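Local coordinates for Thiol:disulfide interchange protein (Proteus mirabilis, PDB 4OD7) that probably oxidises thiols to disulfides in periplasmic proteins, as a DsbA-type dithiol oxidase of the thioredoxin family, at residues F30-P33 and H34-Q37; N45-V48 and E49-P53; L93-G96 and I97-Q101; S105-D108 and I109-F113. The protein carries 1 engineered substitution. All blocks are in the same frame, centred on the assembly; numbering follows the deposited sequence.

Contact 1: residues F30-P33 and H34-Q37. Engineered in segment 30-33: Ser32 (natural residue Cys).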
loop_
_atom_site.group_PDB
_atom_site.type_symbol
_atom_site.label_atom_id
_atom_site.label_comp_id
_atom_site.label_asym_id
_atom_site.label_seq_id
_atom_site.Cartn_x
_atom_site.Cartn_y
_atom_site.Cartn_z
ATOM N N PHE A 30 7.767 -0.305 -2.280
ATOM C CA PHE A 30 8.862 0.187 -1.473
ATOM C C PHE A 30 9.850 0.945 -2.322
ATOM O O PHE A 30 10.624 1.733 -1.808
ATOM C CB PHE A 30 9.564 -0.935 -0.785
ATOM C CG PHE A 30 8.834 -1.441 0.408
ATOM C CD1 PHE A 30 8.684 -0.625 1.540
ATOM C CD2 PHE A 30 8.304 -2.735 0.424
ATOM C CE1 PHE A 30 8.039 -1.084 2.684
ATOM C CE2 PHE A 30 7.649 -3.203 1.561
ATOM C CZ PHE A 30 7.500 -2.354 2.690
ATOM N N TYR A 31 9.777 0.755 -3.632
ATOM C CA TYR A 31 10.646 1.470 -4.577
ATOM C C TYR A 31 10.193 2.858 -4.988
ATOM O O TYR A 31 10.981 3.638 -5.445
ATOM C CB TYR A 31 10.788 0.644 -5.835
ATOM C CG TYR A 31 11.738 -0.524 -5.724
ATOM C CD1 TYR A 31 13.099 -0.327 -5.882
ATOM C CD2 TYR A 31 11.285 -1.813 -5.471
ATOM C CE1 TYR A 31 13.977 -1.378 -5.832
ATOM C CE2 TYR A 31 12.179 -2.874 -5.407
ATOM C CZ TYR A 31 13.517 -2.634 -5.587
ATOM O OH TYR A 31 14.446 -3.625 -5.548
ATOM N N SER A 32 8.933 3.159 -4.736
ATOM C CA SER A 32 8.272 4.345 -5.201
ATOM C C SER A 32 8.508 5.566 -4.272
ATOM O O SER A 32 8.147 5.548 -3.090
ATOM C CB SER A 32 6.779 4.011 -5.327
ATOM O OG SER A 32 5.975 5.156 -5.302
ATOM N N PRO A 33 9.147 6.629 -4.796
ATOM C CA PRO A 33 9.285 7.793 -3.936
ATOM C C PRO A 33 7.948 8.381 -3.553
ATOM O O PRO A 33 7.789 8.822 -2.448
ATOM C CB PRO A 33 10.117 8.767 -4.785
ATOM C CG PRO A 33 10.815 7.924 -5.742
ATOM C CD PRO A 33 9.895 6.788 -6.047
ATOM N N HIS A 34 6.981 8.362 -4.435
ATOM C CA HIS A 34 5.658 8.837 -4.084
ATOM C C HIS A 34 5.008 7.986 -2.966
ATOM O O HIS A 34 4.300 8.495 -2.138
ATOM C CB HIS A 34 4.769 8.855 -5.316
ATOM C CG HIS A 34 5.042 10.001 -6.254
ATOM N ND1 HIS A 34 5.854 9.863 -7.350
ATOM C CD2 HIS A 34 4.615 11.281 -6.273
ATOM C CE1 HIS A 34 5.912 11.008 -8.002
ATOM N NE2 HIS A 34 5.183 11.889 -7.358
ATOM N N CYS A 35 5.211 6.688 -2.948
ATOM C CA CYS A 35 4.650 5.901 -1.866
ATOM C C CYS A 35 5.271 6.250 -0.527
ATOM O O CYS A 35 4.572 6.389 0.467
ATOM C CB CYS A 35 4.883 4.449 -2.178
ATOM S SG CYS A 35 3.791 3.870 -3.387
ATOM N N TYR A 36 6.571 6.487 -0.527
ATOM C CA TYR A 36 7.238 6.883 0.693
ATOM C C TYR A 36 6.713 8.203 1.177
ATOM O O TYR A 36 6.322 8.402 2.324
ATOM C CB TYR A 36 8.749 6.981 0.473
ATOM C CG TYR A 36 9.500 7.356 1.722
ATOM C CD1 TYR A 36 9.577 6.500 2.808
ATOM C CD2 TYR A 36 10.084 8.594 1.831
ATOM C CE1 TYR A 36 10.230 6.864 3.944
ATOM C CE2 TYR A 36 10.754 8.962 2.951
ATOM C CZ TYR A 36 10.828 8.100 4.002
ATOM O OH TYR A 36 11.499 8.520 5.124
ATOM N N GLN A 37 6.705 9.134 0.257
ATOM C CA GLN A 37 6.147 10.421 0.556
ATOM C C GLN A 37 4.673 10.346 1.129
ATOM O O GLN A 37 4.357 10.962 2.106
ATOM C CB GLN A 37 6.149 11.197 -0.718
ATOM C CG GLN A 37 7.180 12.222 -1.004
ATOM C CD GLN A 37 6.984 13.412 -0.141
ATOM O OE1 GLN A 37 5.946 13.642 0.435
ATOM N NE2 GLN A 37 7.967 14.159 -0.044
#
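Ser32 and Cys35 meet at the amino end of helix 33-41. They are the two outer positions of the CXXC motif of the thioredoxin fold, with Pro33 and His34 between them. Ser32 is an engineered replacement of the natural cysteine, so the redox-active disulfide is absent and a hydroxyl lies beside the sulfur of the remaining cysteine.

The hydrogen bonds start with the cap. Ser32 is the N-cap residue, and its OG accepts from Cys35 N at 2.9 Å (N-H...O 154°). The side chain gets there because OG lies opposite the backbone N (chi1 159°) and swings in beside the carbonyl carbon. Main-chain bonds then begin the helix: Tyr36 N donates to Ser32 O at 3.2 Å, and Gln37 N donates almost straight to Pro33 O at 2.9 Å. In the same turn Gln37 CB lies 3.4 Å from Pro33 O, while the amide beyond it leads off the turn.

The second kind of contact is close approach around the sulfur. Cys35 SG sits 3.2 Å from Ser32 OG and 3.6 Å from Ser32 CB, alongside the serine side chain.

The third kind involves the bound peptide. An acidic side chain of the peptide is hydrogen-bonded to Ser32 OG and to His34 N, and it packs on Pro33.

Two N-H groups of the first turn thus find acceptors outside the helix backbone: Cys35 N on Ser32 OG, His34 N on the acidic side chain of the peptide. Such a helix start would probably suit negative charge, which is consistent with an acidic group settling over the active-site motif.

Contact 2: residues N45-V48 and E49-P53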
loop_
_atom_site.group_PDB
_atom_site.type_symbol
_atom_site.label_atom_id
_atom_site.label_comp_id
_atom_site.label_asym_id
_atom_site.label_seq_id
_atom_site.Cartn_x
_atom_site.Cartn_y
_atom_site.Cartn_z
ATOM N N ASN A 45 -2.273 7.245 4.258
ATOM C CA ASN A 45 -2.965 5.952 4.493
ATOM C C ASN A 45 -3.214 5.670 5.981
ATOM O O ASN A 45 -4.225 5.108 6.352
ATOM C CB ASN A 45 -2.213 4.759 3.915
ATOM C CG ASN A 45 -0.902 4.506 4.600
ATOM O OD1 ASN A 45 -0.115 5.412 4.797
ATOM N ND2 ASN A 45 -0.692 3.285 5.032
ATOM N N SER A 46 -2.303 6.093 6.829
ATOM C CA SER A 46 -2.484 5.887 8.232
ATOM C C SER A 46 -3.578 6.815 8.799
ATOM O O SER A 46 -4.327 6.388 9.656
ATOM C CB SER A 46 -1.133 5.982 8.937
ATOM O OG SER A 46 -0.453 7.114 8.558
ATOM N N THR A 47 -3.683 8.052 8.340
ATOM C CA THR A 47 -4.775 8.929 8.748
ATOM C C THR A 47 -6.108 8.306 8.354
ATOM O O THR A 47 -7.056 8.285 9.123
ATOM C CB THR A 47 -4.668 10.322 8.087
ATOM O OG1 THR A 47 -3.507 10.985 8.577
ATOM C CG2 THR A 47 -5.893 11.208 8.397
ATOM N N VAL A 48 -6.118 7.741 7.152
ATOM C CA VAL A 48 -7.282 7.095 6.580
ATOM C C VAL A 48 -7.694 5.862 7.390
ATOM O O VAL A 48 -8.877 5.683 7.698
ATOM C CB VAL A 48 -7.005 6.701 5.115
ATOM C CG1 VAL A 48 -8.022 5.707 4.592
ATOM C CG2 VAL A 48 -6.964 7.942 4.230
ATOM N N GLU A 49 -6.716 5.034 7.726
ATOM C CA GLU A 49 -6.964 3.830 8.477
ATOM C C GLU A 49 -7.529 4.174 9.854
ATOM O O GLU A 49 -8.421 3.493 10.345
ATOM C CB GLU A 49 -5.660 3.020 8.609
ATOM C CG GLU A 49 -5.198 2.337 7.331
ATOM C CD GLU A 49 -3.677 2.112 7.235
ATOM O OE1 GLU A 49 -2.977 2.249 8.257
ATOM O OE2 GLU A 49 -3.205 1.795 6.123
ATOM N N LYS A 50 -7.071 5.281 10.428
ATOM C CA LYS A 50 -7.534 5.725 11.745
ATOM C C LYS A 50 -8.972 6.287 11.765
ATOM O O LYS A 50 -9.574 6.422 12.845
ATOM C CB LYS A 50 -6.588 6.791 12.292
ATOM C CG LYS A 50 -5.308 6.249 12.882
ATOM C CD LYS A 50 -4.428 7.358 13.463
ATOM C CE LYS A 50 -3.722 6.910 14.733
ATOM N NZ LYS A 50 -2.770 7.932 15.222
ATOM N N ASN A 51 -9.484 6.689 10.600
ATOM C CA ASN A 51 -10.715 7.457 10.542
ATOM C C ASN A 51 -11.893 6.731 9.904
ATOM O O ASN A 51 -12.990 7.205 9.931
ATOM C CB ASN A 51 -10.448 8.754 9.785
ATOM C CG ASN A 51 -9.674 9.768 10.621
ATOM O OD1 ASN A 51 -9.759 9.779 11.843
ATOM N ND2 ASN A 51 -8.934 10.633 9.958
ATOM N N VAL A 52 -11.659 5.571 9.332
ATOM C CA VAL A 52 -12.732 4.781 8.727
ATOM C C VAL A 52 -13.658 4.210 9.814
ATOM O O VAL A 52 -13.291 4.180 10.987
ATOM C CB VAL A 52 -12.187 3.644 7.825
ATOM C CG1 VAL A 52 -11.614 4.220 6.555
ATOM C CG2 VAL A 52 -11.159 2.791 8.563
ATOM N N PRO A 53 -14.883 3.818 9.435
ATOM C CA PRO A 53 -15.775 3.156 10.385
ATOM C C PRO A 53 -15.149 1.896 10.994
ATOM O O PRO A 53 -14.367 1.231 10.321
ATOM C CB PRO A 53 -16.965 2.780 9.519
ATOM C CG PRO A 53 -16.926 3.645 8.407
ATOM C CD PRO A 53 -15.503 3.896 8.110
HETATM O O HOH W 1 -3.695 3.697 10.893
#
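Glu49 folds back along helix 44-51 to lie beside Asn45, an i to i+4 pairing on one flank of a helix that packs against strand 58-62 of the thioredoxin-fold sheet. Its CB starts 3.4 Å from Asn45 O, the same carbonyl that takes the main-chain bond from Glu49 N. With CG opposite the carbonyl carbon (chi1 -72°), the chain turns toward the preceding helical turn, and CG comes within 3.1 Å of Asn45 O. From there it runs out extended, so CD also stays close to that oxygen.

At the tip the carboxylate divides its work. OE2 accepts a weak hydrogen bond from Asn45 ND2 at 3.1 Å, the amide and carboxylate planes standing nearly square to each other (88°). OE1 accepts a hydrogen bond from a water that also donates to Ser46 O, 3.0 Å away, which ties the acid to the helix backbone. Asn45 ND2 donates weakly to Glu26 as well, and because the carboxylates of Glu26 and Glu49 are close, this amide probably eases their mutual repulsion.

Further along, Asn51 lies beside Thr47 and points the same way, its ND2 3.5 Å from Thr47 CG2. That amide finds its hydrogen bond on helix 172-187, at Ser180.

Near the helix end the backbone bonds become irregular. Val48 O accepts from Asn51 N and, weakly, from Val52 N. The Asn51 N-H approaches from above the carbonyl plane, 3.1 Å from Val48 O.

Contact 3: residues L93-G96 and I97-Q101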
loop_
_atom_site.group_PDB
_atom_site.type_symbol
_atom_site.label_atom_id
_atom_site.label_comp_id
_atom_site.label_asym_id
_atom_site.label_seq_id
_atom_site.Cartn_x
_atom_site.Cartn_y
_atom_site.Cartn_z
ATOM N N LEU A 93 12.360 -0.961 5.283
ATOM C CA LEU A 93 12.358 -1.435 3.930
ATOM C C LEU A 93 12.363 -0.251 2.990
ATOM O O LEU A 93 13.075 -0.247 2.012
ATOM C CB LEU A 93 11.149 -2.306 3.695
ATOM C CG LEU A 93 11.168 -3.679 4.392
ATOM C CD1 LEU A 93 9.836 -4.275 4.220
ATOM C CD2 LEU A 93 12.231 -4.633 3.894
ATOM N N PHE A 94 11.562 0.751 3.285
ATOM C CA PHE A 94 11.634 1.987 2.496
ATOM C C PHE A 94 13.044 2.580 2.569
ATOM O O PHE A 94 13.636 2.902 1.568
ATOM C CB PHE A 94 10.637 3.041 2.991
ATOM C CG PHE A 94 9.271 2.932 2.395
ATOM C CD1 PHE A 94 9.061 3.115 1.051
ATOM C CD2 PHE A 94 8.181 2.674 3.205
ATOM C CE1 PHE A 94 7.774 3.016 0.519
ATOM C CE2 PHE A 94 6.899 2.581 2.681
ATOM C CZ PHE A 94 6.697 2.755 1.337
ATOM N N LYS A 95 13.580 2.670 3.770
ATOM C CA LYS A 95 14.904 3.231 3.972
ATOM C C LYS A 95 15.973 2.456 3.211
ATOM O O LYS A 95 16.801 3.047 2.522
ATOM C CB LYS A 95 15.219 3.292 5.465
ATOM C CG LYS A 95 16.611 3.718 5.753
ATOM C CD LYS A 95 16.975 3.649 7.198
ATOM C CE LYS A 95 18.485 3.814 7.297
ATOM N NZ LYS A 95 18.964 5.057 6.654
ATOM N N GLY A 96 15.942 1.136 3.316
ATOM C CA GLY A 96 16.963 0.335 2.701
ATOM C C GLY A 96 16.883 0.383 1.205
ATOM O O GLY A 96 17.870 0.285 0.543
ATOM N N ILE A 97 15.708 0.578 0.659
ATOM C CA ILE A 97 15.594 0.726 -0.776
ATOM C C ILE A 97 15.983 2.155 -1.189
ATOM O O ILE A 97 16.813 2.339 -2.045
ATOM C CB ILE A 97 14.164 0.446 -1.288
ATOM C CG1 ILE A 97 13.742 -0.993 -1.004
ATOM C CG2 ILE A 97 14.069 0.784 -2.784
ATOM C CD1 ILE A 97 14.462 -2.026 -1.822
ATOM N N GLN A 98 15.386 3.144 -0.568
ATOM C CA GLN A 98 15.462 4.477 -1.098
ATOM C C GLN A 98 16.459 5.419 -0.494
ATOM O O GLN A 98 16.883 6.358 -1.155
ATOM C CB GLN A 98 14.083 5.101 -0.999
ATOM C CG GLN A 98 13.170 4.367 -1.859
ATOM C CD GLN A 98 11.945 5.080 -2.124
ATOM O OE1 GLN A 98 11.979 6.274 -2.416
ATOM N NE2 GLN A 98 10.809 4.378 -1.988
ATOM N N GLU A 99 16.846 5.182 0.741
ATOM C CA GLU A 99 17.672 6.117 1.487
ATOM C C GLU A 99 19.127 5.691 1.435
ATOM O O GLU A 99 20.004 6.506 1.209
ATOM C CB GLU A 99 17.221 6.186 2.919
ATOM C CG GLU A 99 17.972 7.212 3.708
ATOM C CD GLU A 99 17.406 7.382 5.081
ATOM O OE1 GLU A 99 16.201 7.146 5.257
ATOM O OE2 GLU A 99 18.183 7.683 6.004
ATOM N N THR A 100 19.389 4.452 1.809
ATOM C CA THR A 100 20.748 3.956 1.871
ATOM C C THR A 100 21.052 3.045 0.699
ATOM O O THR A 100 22.198 2.859 0.374
ATOM C CB THR A 100 21.013 3.202 3.209
ATOM O OG1 THR A 100 20.033 2.181 3.406
ATOM C CG2 THR A 100 20.885 4.137 4.375
ATOM N N GLN A 101 20.038 2.558 0.002
ATOM C CA GLN A 101 20.248 1.556 -1.038
ATOM C C GLN A 101 21.164 0.450 -0.544
ATOM O O GLN A 101 22.068 -0.006 -1.229
ATOM C CB GLN A 101 20.806 2.188 -2.304
ATOM C CG GLN A 101 19.810 3.051 -3.015
ATOM C CD GLN A 101 19.711 4.425 -2.429
ATOM O OE1 GLN A 101 20.447 4.770 -1.514
ATOM N NE2 GLN A 101 18.778 5.217 -2.936
#
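The carboxyl-terminal end of helix 86-99, in the helical part of this DsbA, closes with a wider pi-type turn, and Lys95 meets Glu99 and Thr100 there. Lys95 O takes two main-chain donors: Glu99 N at 2.8 Å and Thr100 N at 3.0 Å, the two arriving from opposite faces of its carbonyl plane. The second is the i to i+5 bond of the wide turn.

On the exposed side, the Lys95 and Glu99 side chains pass at a slant. Lys95 runs extended as far as CE and bends only at its last torsion (chi4 56°), which brings NZ to Glu99 OE2 at 2.8 Å. This is a salt bridge, though a weak hydrogen bond by its geometry. The aliphatic part joins in: Lys95 CG lies 3.5 Å from Glu99 OE1. NZ also comes up beside the methyl CG2 of Thr100, whose hydroxyl is hydrogen-bonded to Ser102 OG.

The side facing helix 33-41 carries an aromatic ring and an amide. Phe94 and Gln98 run side by side, and Gln98 N donates nearly straight to Phe94 O at 2.8 Å. The chain of Gln98 extends beyond CG, carrying its amide to Phe30 O and Ser32 O, where NE2 donates to both carbonyls and so joins this helix to the active-site loop. The Phe94 ring meets Phe30 edge-to-face. Against that ring, Gln98 NE2 sits at the edge and in the plane, 3.7 Å from Phe94 CD1.

Contact 4: residues S105-D108 and I109-F113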
loop_
_atom_site.group_PDB
_atom_site.type_symbol
_atom_site.label_atom_id
_atom_site.label_comp_id
_atom_site.label_asym_id
_atom_site.label_seq_id
_atom_site.Cartn_x
_atom_site.Cartn_y
_atom_site.Cartn_z
ATOM N N SER A 105 19.969 -7.596 -2.226
ATOM C CA SER A 105 19.685 -9.001 -2.506
ATOM C C SER A 105 18.613 -9.527 -1.575
ATOM O O SER A 105 18.232 -8.832 -0.658
ATOM C CB SER A 105 20.935 -9.828 -2.355
ATOM O OG SER A 105 21.188 -9.974 -0.993
ATOM N N VAL A 106 18.123 -10.740 -1.802
ATOM C CA VAL A 106 17.104 -11.284 -0.910
ATOM C C VAL A 106 17.733 -11.490 0.479
ATOM O O VAL A 106 17.021 -11.389 1.468
ATOM C CB VAL A 106 16.451 -12.630 -1.384
ATOM C CG1 VAL A 106 15.680 -12.434 -2.664
ATOM C CG2 VAL A 106 17.460 -13.718 -1.553
ATOM N N ASP A 107 19.042 -11.763 0.579
ATOM C CA ASP A 107 19.632 -11.899 1.902
ATOM C C ASP A 107 19.534 -10.578 2.654
ATOM O O ASP A 107 19.329 -10.549 3.856
ATOM C CB ASP A 107 21.090 -12.360 1.846
ATOM C CG ASP A 107 21.692 -12.588 3.264
ATOM O OD1 ASP A 107 21.122 -13.423 3.991
ATOM O OD2 ASP A 107 22.681 -11.939 3.667
ATOM N N ASP A 108 19.687 -9.477 1.956
ATOM C CA ASP A 108 19.538 -8.171 2.572
ATOM C C ASP A 108 18.120 -7.899 3.085
ATOM O O ASP A 108 17.914 -7.224 4.079
ATOM C CB ASP A 108 19.935 -7.099 1.588
ATOM C CG ASP A 108 21.389 -7.136 1.265
ATOM O OD1 ASP A 108 22.200 -7.616 2.087
ATOM O OD2 ASP A 108 21.721 -6.638 0.193
ATOM N N ILE A 109 17.127 -8.375 2.362
ATOM C CA ILE A 109 15.757 -8.281 2.850
ATOM C C ILE A 109 15.661 -9.023 4.176
ATOM O O ILE A 109 15.195 -8.479 5.168
ATOM C CB ILE A 109 14.757 -8.834 1.854
ATOM C CG1 ILE A 109 14.937 -8.126 0.512
ATOM C CG2 ILE A 109 13.358 -8.619 2.378
ATOM C CD1 ILE A 109 14.022 -8.581 -0.591
ATOM N N ARG A 110 16.141 -10.257 4.199
ATOM C CA ARG A 110 16.211 -11.045 5.425
ATOM C C ARG A 110 16.935 -10.322 6.570
ATOM O O ARG A 110 16.406 -10.240 7.689
ATOM C CB ARG A 110 16.883 -12.371 5.123
ATOM C CG ARG A 110 16.988 -13.305 6.294
ATOM C CD ARG A 110 17.497 -14.626 5.855
ATOM N NE ARG A 110 17.562 -15.563 6.963
ATOM C CZ ARG A 110 18.605 -15.669 7.782
ATOM N NH1 ARG A 110 19.636 -14.847 7.658
ATOM N NH2 ARG A 110 18.605 -16.574 8.753
ATOM N N THR A 111 18.108 -9.758 6.290
ATOM C CA THR A 111 18.863 -9.014 7.312
ATOM C C THR A 111 18.048 -7.862 7.835
ATOM O O THR A 111 18.099 -7.580 9.005
ATOM C CB THR A 111 20.192 -8.450 6.794
ATOM O OG1 THR A 111 21.055 -9.535 6.429
ATOM C CG2 THR A 111 20.852 -7.641 7.853
ATOM N N THR A 112 17.302 -7.192 6.959
ATOM C CA THR A 112 16.439 -6.076 7.350
ATOM C C THR A 112 15.359 -6.450 8.372
ATOM O O THR A 112 15.181 -5.772 9.377
ATOM C CB THR A 112 15.733 -5.489 6.094
ATOM O OG1 THR A 112 16.717 -5.136 5.118
ATOM C CG2 THR A 112 14.870 -4.264 6.440
ATOM N N PHE A 113 14.668 -7.553 8.117
ATOM C CA PHE A 113 13.673 -8.076 9.047
ATOM C C PHE A 113 14.340 -8.372 10.408
ATOM O O PHE A 113 13.837 -7.946 11.445
ATOM C CB PHE A 113 13.015 -9.312 8.482
ATOM C CG PHE A 113 11.857 -9.003 7.547
ATOM C CD1 PHE A 113 10.542 -9.230 7.923
ATOM C CD2 PHE A 113 12.076 -8.434 6.312
ATOM C CE1 PHE A 113 9.491 -8.939 7.065
ATOM C CE2 PHE A 113 10.999 -8.160 5.438
ATOM C CZ PHE A 113 9.729 -8.394 5.823
HETATM O O HOH W 2 20.151 -12.561 6.321
HETATM O O HOH W 3 22.170 -7.068 4.505
#
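Asp108 O is gripped twice by Thr112, in the first turns of helix 106-115. Thr112 N donates at 2.9 Å and the hydroxyl OG1 at 2.6 Å, and the two reach Asp108 O from opposite faces of its carbonyl plane. The threonine can bend its hydroxyl back because OG1 stands opposite its own carbonyl carbon (chi1 -55°). The same torsion sets CG2 opposite the backbone N, and this methyl packs on Leu93 of helix 86-99.

The helix opens with a capping box. Asp108 N donates to Ser105 OG at 3.3 Å, and Ser105 N returns a bond to Asp108 OD2 at 3.1 Å; both are weak. OD2 accepts from Arg104 N too, so this carboxylate gathers main-chain N-H groups just ahead of the helix.

The solvent side is stitched by water. Asp107 OD1 and Arg110 NH1 are 4.2 Å apart, too far for a salt bridge, and a water between them donates to OD1 and accepts from NH1 in the plane of the guanidinium. The same water is hydrogen-bonded to Thr111 OG1. Arg110 makes its salt bridge instead with Asp124 of helix 120-126, through NE. On the inner side, Ile109 lays its CG1 3.6 Å from Ser105 O.

All four contacts are local, each set by a helix turn or end. Contacts 1, 2 and 3 are partly buried, contact 4 lies at the surface. Contacts 1 and 4 lie at helix starts, where a serine caps the first turn; contact 1 faces a bound peptide, while contact 4 is largely an affair of acids and waters. Contacts 2 and 3 lie toward helix ends, each pairing side chains four residues apart, an amide with an acid in one and a lysine with an acid in the other. Contacts 1 and 3 touch through Gln98, and contacts 3 and 4 through Leu93, so contacts 1, 3 and 4 follow one another in space from the active-site motif to helix 106-115. Contact 2 stands apart, its centre about 30 Å from that of contact 4.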